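Side-chain contact in putative uncharacterized protein (Bacteroides eggerthii DSM 20697, PDB 5BYP), which is of unknown function but has a lipocalin-like domain of the calycin clan, built on a curled antiparallel beta sheet: residues D71-S74 with G75-A78. Numbering follows the deposited sequence.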
loop_
_atom_site.group_PDB
_atom_site.type_symbol
_atom_site.label_atom_id
_atom_site.label_comp_id
_atom_site.label_asym_id
_atom_site.label_seq_id
_atom_site.Cartn_x
_atom_site.Cartn_y
_atom_site.Cartn_z
ATOM N N ASP A 71 -11.480 4.510 -8.465
ATOM C CA ASP A 71 -12.206 3.483 -7.753
ATOM C C ASP A 71 -13.178 2.779 -8.723
ATOM O O ASP A 71 -13.147 3.066 -9.909
ATOM C CB ASP A 71 -12.916 4.090 -6.540
ATOM C CG ASP A 71 -13.954 5.181 -6.812
ATOM O OD1 ASP A 71 -14.168 5.539 -8.020
ATOM O OD2 ASP A 71 -14.563 5.677 -5.824
ATOM N N ASN A 72 -14.016 1.854 -8.237
ATOM C CA ASN A 72 -14.917 1.133 -9.139
ATOM C C ASN A 72 -16.317 1.716 -9.162
ATOM O O ASN A 72 -17.288 0.963 -9.244
ATOM C CB ASN A 72 -14.984 -0.367 -8.800
ATOM C CG ASN A 72 -15.275 -0.697 -7.366
ATOM O OD1 ASN A 72 -15.812 0.102 -6.607
ATOM N ND2 ASN A 72 -14.927 -1.895 -6.964
ATOM N N SER A 73 -16.437 3.039 -9.195
ATOM C CA SER A 73 -17.756 3.656 -9.362
ATOM C C SER A 73 -18.234 3.457 -10.810
ATOM O O SER A 73 -17.430 3.097 -11.649
ATOM C CB SER A 73 -17.709 5.134 -9.006
ATOM O OG SER A 73 -16.635 5.773 -9.670
ATOM N N SER A 74 -19.526 3.682 -11.107
ATOM C CA SER A 74 -20.043 3.479 -12.462
ATOM C C SER A 74 -19.209 4.257 -13.522
ATOM O O SER A 74 -18.758 3.653 -14.483
ATOM C CB SER A 74 -21.525 3.843 -12.559
ATOM O OG SER A 74 -21.798 5.181 -12.171
ATOM N N GLY A 75 -18.917 5.532 -13.269
ATOM C CA GLY A 75 -18.172 6.380 -14.199
ATOM C C GLY A 75 -16.692 6.105 -14.327
ATOM O O GLY A 75 -16.058 6.607 -15.260
ATOM N N ASN A 76 -16.127 5.300 -13.404
ATOM C CA ASN A 76 -14.686 4.972 -13.374
ATOM C C ASN A 76 -14.324 3.513 -13.762
ATOM O O ASN A 76 -13.146 3.245 -13.973
ATOM C CB ASN A 76 -14.130 5.212 -11.960
ATOM C CG ASN A 76 -13.869 6.642 -11.609
ATOM O OD1 ASN A 76 -13.460 7.437 -12.445
ATOM N ND2 ASN A 76 -13.934 6.961 -10.319
ATOM N N GLU A 77 -15.302 2.586 -13.816
ATOM C CA GLU A 77 -15.092 1.137 -14.011
ATOM C C GLU A 77 -14.103 0.791 -15.131
ATOM O O GLU A 77 -13.320 -0.134 -14.957
ATOM C CB GLU A 77 -16.416 0.403 -14.288
ATOM C CG GLU A 77 -16.353 -1.094 -14.045
ATOM C CD GLU A 77 -16.010 -1.458 -12.619
ATOM O OE1 GLU A 77 -16.872 -1.278 -11.729
ATOM O OE2 GLU A 77 -14.858 -1.876 -12.385
ATOM N N ALA A 78 -14.158 1.492 -16.274
ATOM C CA ALA A 78 -13.289 1.217 -17.419
ATOM C C ALA A 78 -11.811 1.445 -17.069
ATOM O O ALA A 78 -10.983 0.561 -17.293
ATOM C CB ALA A 78 -13.697 2.081 -18.603
#
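A type I beta turn, Ser-73 to Asn-76, leads from the loop after strand 63-68 of the lipocalin-like sheet into helix 77-84, and the side chains of Asp-71 and Asn-76 close over it. It lies at the surface, with its centre about 20 Å from the centre of the chain. The amide of Asn-76 makes the side-chain bond across the turn: ND2 donates to Asp-71 OD1 at 2.7 Å, with an N-H...O angle of 149°. OD1 is met nearly along its C-O axis and lies close to the amide plane. The carboxylate itself is turned 59° from that plane. Ser-73 OG donates to the same Asp-71 OD1 at 3.0 Å, but from above the carboxylate plane. OD1 is thus gripped by two donors, which should limit the rotation of the carboxylate. With CG of Asp-71 between its backbone N and carbonyl carbon (chi1 61°), OD1 comes back toward Asn-76. Trp-69 and Pro-70 also touch the Asn-76 side chain.

The backbone bond that closes the beta turn runs from Asn-76 N to Ser-73 O, at 3.1 Å. Glu-77 N adds a weak bond to the same oxygen. Glu-77 then folds back beside Asn-72. Its chain is bent at chi2, and the carboxylate comes against CB of Asn-72; the two side-chain ends do not meet. There, Glu-77 OE1 comes 3.6 Å from Asn-72 CB.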